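Local coordinates for putative Lipoprotein (Shewanella oneidensis, PDB 3U24) that is a zinc-binding putative lipoprotein of unknown function, probably related to zinc metallopeptidases, at residues A[434-448]-A[552-566]. Sequence-based numbering, arbitrary orientation.
With ZN (zinc ion), chain F.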
loop_
_atom_site.group_PDB
_atom_site.type_symbol
_atom_site.label_atom_id
_atom_site.label_comp_id
_atom_site.label_asym_id
_atom_site.label_seq_id
_atom_site.Cartn_x
_atom_site.Cartn_y
_atom_site.Cartn_z
ATOM N N ASN A 434 -7.590 -6.363 3.591
ATOM C CA ASN A 434 -7.945 -4.949 3.424
ATOM C C ASN A 434 -6.849 -4.053 3.911
ATOM O O ASN A 434 -6.540 -4.044 5.074
ATOM C CB ASN A 434 -9.255 -4.697 4.191
ATOM C CG ASN A 434 -9.792 -3.319 4.016
ATOM O OD1 ASN A 434 -9.626 -2.471 4.891
ATOM N ND2 ASN A 434 -10.461 -3.081 2.907
ATOM N N GLY A 435 -6.259 -3.296 3.000
ATOM C CA GLY A 435 -5.187 -2.366 3.306
ATOM C C GLY A 435 -5.628 -1.245 4.237
ATOM O O GLY A 435 -4.861 -0.803 5.100
ATOM N N ALA A 436 -6.855 -0.778 4.082
ATOM C CA ALA A 436 -7.359 0.278 4.955
ATOM C C ALA A 436 -7.346 -0.146 6.418
ATOM O O ALA A 436 -7.083 0.665 7.269
ATOM C CB ALA A 436 -8.774 0.668 4.558
HETATM N N MSE A 437 -7.718 -1.398 6.718
HETATM C CA MSE A 437 -7.743 -1.883 8.112
HETATM C C MSE A 437 -6.327 -1.942 8.648
HETATM O O MSE A 437 -6.081 -1.471 9.727
HETATM C CB MSE A 437 -8.435 -3.258 8.220
HETATM C CG MSE A 437 -8.452 -3.884 9.628
HETATM SE SE MSE A 437 -6.763 -4.832 10.005
HETATM C CE MSE A 437 -7.125 -5.281 11.907
ATOM N N VAL A 438 -5.389 -2.460 7.849
ATOM C CA VAL A 438 -4.008 -2.691 8.267
ATOM C C VAL A 438 -3.336 -1.360 8.559
ATOM O O VAL A 438 -2.761 -1.130 9.644
ATOM C CB VAL A 438 -3.243 -3.514 7.188
ATOM C CG1 VAL A 438 -1.709 -3.458 7.378
ATOM C CG2 VAL A 438 -3.810 -4.950 7.116
ATOM N N GLU A 439 -3.494 -0.428 7.646
ATOM C CA GLU A 439 -2.945 0.906 7.870
ATOM C C GLU A 439 -3.716 1.689 8.934
ATOM O O GLU A 439 -3.089 2.359 9.765
ATOM C CB GLU A 439 -2.884 1.709 6.570
ATOM C CG GLU A 439 -1.733 1.284 5.703
ATOM C CD GLU A 439 -0.371 1.454 6.394
ATOM O OE1 GLU A 439 -0.219 2.329 7.304
ATOM O OE2 GLU A 439 0.560 0.716 5.993
ATOM N N GLY A 440 -5.052 1.643 8.884
ATOM C CA GLY A 440 -5.874 2.331 9.884
ATOM C C GLY A 440 -5.524 1.929 11.310
ATOM O O GLY A 440 -5.443 2.774 12.189
ATOM N N TRP A 441 -5.295 0.632 11.523
ATOM C CA TRP A 441 -4.847 0.151 12.810
ATOM C C TRP A 441 -3.545 0.827 13.224
ATOM O O TRP A 441 -3.414 1.295 14.369
ATOM C CB TRP A 441 -4.690 -1.374 12.820
ATOM C CG TRP A 441 -4.018 -1.831 14.056
ATOM C CD1 TRP A 441 -2.675 -2.129 14.231
ATOM C CD2 TRP A 441 -4.606 -1.934 15.405
ATOM N NE1 TRP A 441 -2.412 -2.443 15.539
ATOM C CE2 TRP A 441 -3.522 -2.334 16.294
ATOM C CE3 TRP A 441 -5.875 -1.762 15.930
ATOM C CZ2 TRP A 441 -3.727 -2.552 17.643
ATOM C CZ3 TRP A 441 -6.056 -1.935 17.296
ATOM C CH2 TRP A 441 -5.012 -2.337 18.127
ATOM N N ALA A 442 -2.559 0.857 12.326
ATOM C CA ALA A 442 -1.271 1.413 12.682
ATOM C C ALA A 442 -1.408 2.880 13.028
ATOM O O ALA A 442 -0.837 3.297 14.018
ATOM C CB ALA A 442 -0.247 1.211 11.579
ATOM N N VAL A 443 -2.181 3.645 12.252
ATOM C CA VAL A 443 -2.449 5.088 12.561
ATOM C C VAL A 443 -3.194 5.282 13.885
ATOM O O VAL A 443 -2.843 6.127 14.712
ATOM C CB VAL A 443 -3.185 5.765 11.390
ATOM C CG1 VAL A 443 -3.495 7.260 11.646
ATOM C CG2 VAL A 443 -2.366 5.570 10.100
ATOM N N TYR A 444 -4.190 4.441 14.110
ATOM C CA TYR A 444 -4.957 4.433 15.376
ATOM C C TYR A 444 -4.018 4.234 16.553
ATOM O O TYR A 444 -4.103 4.967 17.564
ATOM C CB TYR A 444 -6.056 3.381 15.339
ATOM C CG TYR A 444 -6.579 3.024 16.692
ATOM C CD1 TYR A 444 -7.505 3.828 17.333
ATOM C CD2 TYR A 444 -6.090 1.920 17.376
ATOM C CE1 TYR A 444 -7.963 3.492 18.603
ATOM C CE2 TYR A 444 -6.529 1.611 18.628
ATOM C CZ TYR A 444 -7.461 2.401 19.246
ATOM O OH TYR A 444 -7.899 2.061 20.519
ATOM N N THR A 445 -3.044 3.334 16.426
ATOM C CA THR A 445 -2.193 3.082 17.601
ATOM C C THR A 445 -1.371 4.291 18.050
ATOM O O THR A 445 -1.111 4.467 19.242
ATOM C CB THR A 445 -1.282 1.852 17.465
ATOM O OG1 THR A 445 -0.354 2.065 16.404
ATOM C CG2 THR A 445 -2.100 0.592 17.274
ATOM N N GLU A 446 -1.000 5.138 17.107
ATOM C CA GLU A 446 -0.277 6.344 17.442
ATOM C C GLU A 446 -1.121 7.224 18.400
ATOM O O GLU A 446 -0.660 7.657 19.460
ATOM C CB GLU A 446 0.085 7.122 16.173
ATOM C CG GLU A 446 0.718 6.286 15.068
ATOM C CD GLU A 446 0.692 6.965 13.698
ATOM O OE1 GLU A 446 0.155 8.087 13.595
ATOM O OE2 GLU A 446 1.205 6.375 12.718
ATOM N N ARG A 447 -2.369 7.433 18.039
ATOM C CA ARG A 447 -3.243 8.263 18.827
ATOM C C ARG A 447 -3.543 7.621 20.185
ATOM O O ARG A 447 -3.414 8.256 21.240
ATOM C CB ARG A 447 -4.500 8.558 18.009
ATOM C CG ARG A 447 -5.699 9.092 18.756
ATOM C CD ARG A 447 -5.573 10.515 19.192
ATOM N NE ARG A 447 -5.542 11.397 18.021
ATOM C CZ ARG A 447 -5.850 12.704 18.016
ATOM N NH1 ARG A 447 -6.242 13.332 19.146
ATOM N NH2 ARG A 447 -5.766 13.362 16.852
HETATM N N MSE A 448 -3.920 6.350 20.147
HETATM C CA MSE A 448 -4.253 5.592 21.359
HETATM C C MSE A 448 -3.068 5.591 22.328
HETATM O O MSE A 448 -3.256 5.854 23.492
HETATM C CB MSE A 448 -4.654 4.165 20.982
HETATM C CG MSE A 448 -5.057 3.281 22.131
HETATM SE SE MSE A 448 -3.470 2.403 22.850
HETATM C CE MSE A 448 -3.071 1.197 21.335
ATOM N N HIS A 552 -9.160 -4.318 22.063
ATOM C CA HIS A 552 -8.050 -4.456 21.130
ATOM C C HIS A 552 -7.873 -5.863 20.683
ATOM O O HIS A 552 -7.724 -6.118 19.489
ATOM C CB HIS A 552 -6.741 -3.917 21.720
ATOM C CG HIS A 552 -6.665 -2.398 21.788
ATOM N ND1 HIS A 552 -5.881 -1.751 22.687
ATOM C CD2 HIS A 552 -7.311 -1.404 21.036
ATOM C CE1 HIS A 552 -6.036 -0.406 22.534
ATOM N NE2 HIS A 552 -6.900 -0.192 21.515
ATOM N N GLU A 553 -7.870 -6.802 21.618
ATOM C CA GLU A 553 -7.583 -8.202 21.286
ATOM C C GLU A 553 -8.696 -8.829 20.448
ATOM O O GLU A 553 -8.450 -9.617 19.528
ATOM C CB GLU A 553 -7.325 -9.020 22.556
ATOM C CG GLU A 553 -5.972 -8.651 23.174
ATOM C CD GLU A 553 -5.722 -9.220 24.556
ATOM O OE1 GLU A 553 -6.464 -10.128 25.004
ATOM O OE2 GLU A 553 -4.758 -8.766 25.212
ATOM N N LYS A 554 -9.922 -8.453 20.736
ATOM C CA LYS A 554 -11.032 -8.964 19.958
ATOM C C LYS A 554 -10.991 -8.344 18.550
ATOM O O LYS A 554 -11.180 -9.063 17.545
ATOM C CB LYS A 554 -12.351 -8.657 20.653
ATOM C CG LYS A 554 -13.581 -9.156 19.909
ATOM C CD LYS A 554 -13.822 -10.650 20.099
ATOM C CE LYS A 554 -15.252 -11.037 19.710
ATOM N NZ LYS A 554 -15.253 -12.388 19.067
ATOM N N PHE A 555 -10.728 -7.032 18.478
ATOM C CA PHE A 555 -10.572 -6.361 17.176
ATOM C C PHE A 555 -9.522 -7.028 16.314
ATOM O O PHE A 555 -9.759 -7.244 15.127
ATOM C CB PHE A 555 -10.257 -4.875 17.325
ATOM C CG PHE A 555 -10.194 -4.145 16.017
ATOM C CD1 PHE A 555 -11.330 -3.651 15.444
ATOM C CD2 PHE A 555 -9.004 -3.985 15.357
ATOM C CE1 PHE A 555 -11.296 -2.985 14.246
ATOM C CE2 PHE A 555 -8.937 -3.292 14.162
ATOM C CZ PHE A 555 -10.101 -2.832 13.593
ATOM N N LEU A 556 -8.381 -7.371 16.898
ATOM C CA LEU A 556 -7.294 -7.925 16.134
ATOM C C LEU A 556 -7.485 -9.409 15.808
ATOM O O LEU A 556 -6.692 -9.961 15.057
ATOM C CB LEU A 556 -5.967 -7.737 16.849
ATOM C CG LEU A 556 -5.539 -6.304 17.128
ATOM C CD1 LEU A 556 -4.465 -6.246 18.196
ATOM C CD2 LEU A 556 -5.095 -5.633 15.827
ATOM N N SER A 557 -8.547 -10.038 16.285
ATOM C CA SER A 557 -8.657 -11.504 16.186
ATOM C C SER A 557 -9.182 -11.930 14.835
ATOM O O SER A 557 -9.035 -13.067 14.490
ATOM C CB SER A 557 -9.577 -12.097 17.276
ATOM O OG SER A 557 -10.921 -11.639 17.155
ATOM N N TYR A 558 -9.750 -11.018 14.059
ATOM C CA TYR A 558 -10.321 -11.345 12.758
ATOM C C TYR A 558 -9.307 -11.254 11.608
ATOM O O TYR A 558 -9.613 -11.639 10.478
ATOM C CB TYR A 558 -11.497 -10.389 12.484
ATOM C CG TYR A 558 -12.606 -10.527 13.499
ATOM C CD1 TYR A 558 -13.604 -11.470 13.322
ATOM C CD2 TYR A 558 -12.627 -9.775 14.639
ATOM C CE1 TYR A 558 -14.611 -11.623 14.237
ATOM C CE2 TYR A 558 -13.636 -9.921 15.570
ATOM C CZ TYR A 558 -14.625 -10.833 15.353
ATOM O OH TYR A 558 -15.631 -11.008 16.277
ATOM N N GLY A 559 -8.115 -10.745 11.885
ATOM C CA GLY A 559 -7.140 -10.500 10.826
ATOM C C GLY A 559 -7.533 -9.307 9.961
ATOM O O GLY A 559 -8.363 -8.483 10.346
ATOM N N SER A 560 -6.984 -9.276 8.756
ATOM C CA SER A 560 -7.053 -8.122 7.869
ATOM C C SER A 560 -8.392 -7.983 7.090
ATOM O O SER A 560 -8.412 -7.784 5.888
ATOM C CB SER A 560 -5.839 -8.205 6.921
ATOM O OG SER A 560 -4.616 -8.313 7.718
ATOM N N ALA A 561 -9.501 -8.091 7.798
ATOM C CA ALA A 561 -10.812 -7.885 7.216
ATOM C C ALA A 561 -11.072 -6.385 7.254
ATOM O O ALA A 561 -10.529 -5.694 8.091
ATOM C CB ALA A 561 -11.919 -8.607 7.996
ATOM N N PRO A 562 -11.932 -5.896 6.352
ATOM C CA PRO A 562 -12.350 -4.516 6.387
ATOM C C PRO A 562 -12.944 -4.178 7.749
ATOM O O PRO A 562 -13.707 -4.984 8.333
ATOM C CB PRO A 562 -13.459 -4.448 5.326
ATOM C CG PRO A 562 -13.230 -5.621 4.425
ATOM C CD PRO A 562 -12.661 -6.681 5.332
ATOM N N VAL A 563 -12.633 -2.983 8.228
ATOM C CA VAL A 563 -13.116 -2.561 9.518
ATOM C C VAL A 563 -14.656 -2.700 9.693
ATOM O O VAL A 563 -15.128 -3.113 10.765
ATOM C CB VAL A 563 -12.683 -1.122 9.810
ATOM C CG1 VAL A 563 -13.219 -0.663 11.170
ATOM C CG2 VAL A 563 -11.150 -0.997 9.708
ATOM N N LYS A 564 -15.442 -2.424 8.663
ATOM C CA LYS A 564 -16.872 -2.519 8.846
ATOM C C LYS A 564 -17.354 -3.937 9.121
ATOM O O LYS A 564 -18.375 -4.124 9.781
ATOM C CB LYS A 564 -17.665 -1.930 7.691
ATOM C CG LYS A 564 -17.522 -2.618 6.348
ATOM C CD LYS A 564 -18.678 -2.161 5.457
ATOM C CE LYS A 564 -18.441 -2.367 3.972
ATOM N NZ LYS A 564 -19.757 -2.519 3.253
ATOM N N TYR A 565 -16.644 -4.929 8.607
ATOM C CA TYR A 565 -17.034 -6.302 8.852
ATOM C C TYR A 565 -16.651 -6.717 10.278
ATOM O O TYR A 565 -17.415 -7.410 10.956
ATOM C CB TYR A 565 -16.470 -7.225 7.740
ATOM C CG TYR A 565 -17.191 -7.013 6.387
ATOM C CD1 TYR A 565 -18.640 -7.048 6.305
ATOM C CD2 TYR A 565 -16.468 -6.771 5.207
ATOM C CE1 TYR A 565 -19.319 -6.839 5.091
ATOM C CE2 TYR A 565 -17.132 -6.573 3.984
ATOM C CZ TYR A 565 -18.563 -6.606 3.920
ATOM O OH TYR A 565 -19.245 -6.418 2.696
ATOM N N ILE A 566 -15.491 -6.270 10.735
ATOM C CA ILE A 566 -15.097 -6.505 12.109
ATOM C C ILE A 566 -16.097 -5.875 13.081
ATOM O O ILE A 566 -16.531 -6.534 14.034
ATOM C CB ILE A 566 -13.695 -6.002 12.432
ATOM C CG1 ILE A 566 -12.647 -6.779 11.617
ATOM C CG2 ILE A 566 -13.421 -6.134 13.931
ATOM C CD1 ILE A 566 -11.279 -6.101 11.621
HETATM ZN ZN ZN F . 1.747 1.704 7.894
HETATM O O HOH W 1 -11.483 -0.998 6.198
HETATM O O HOH W 2 3.672 1.799 6.972
#
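W441 packs one face of its indole on L556, just past helix 548-555, and turns its edge to H552. L556 CD2 sits 3.6 Å from the centroid of the six-membered ring of W441 and 9° off the normal, a CH-pi contact; T445 CG2, from the same helix as W441, lies over the opposite face. The indole edge points at the face of H552 with planes at 87°, an offset edge-to-face pair, whereas F555 lies nearly parallel but slid aside, so those two rings barely overlap. A chi1 of 170° sets CG of W441 anti to the backbone N and lays the indole between L556 and T445, with NE1 hydrogen-bonded to P412 O. H552 NE2 and Y444 OH share a 2.7 Å hydrogen bond in the imidazole plane; R535 also bonds that hydroxyl, and H552 ND1 pairs with I339 O, which fixes the imidazole's rotation from both nitrogens. Selenomethionine M437, bent at chi2, brings CE to 3.5 Å from F555 CE2, while its CB packs on V563 CG2. At the helix start N434 N donates to S560 O (2.8 Å). N434 OD1 caps M437 N and accepts from a water that in turn accepts from V563 N, linking the starts of helices 435-451 and 563-571. Replacing W441 by alanine removes the indole and would probably leave a gap between L556 and T445, P412 O short of its donor and H552 without the edge packed on its face. Largely apolar and aromatic packing, with polar ends paired, thus joins the C-terminal helices to the helix whose E439 binds zinc together with H408 and H414; E439 itself makes no contact with 552-566.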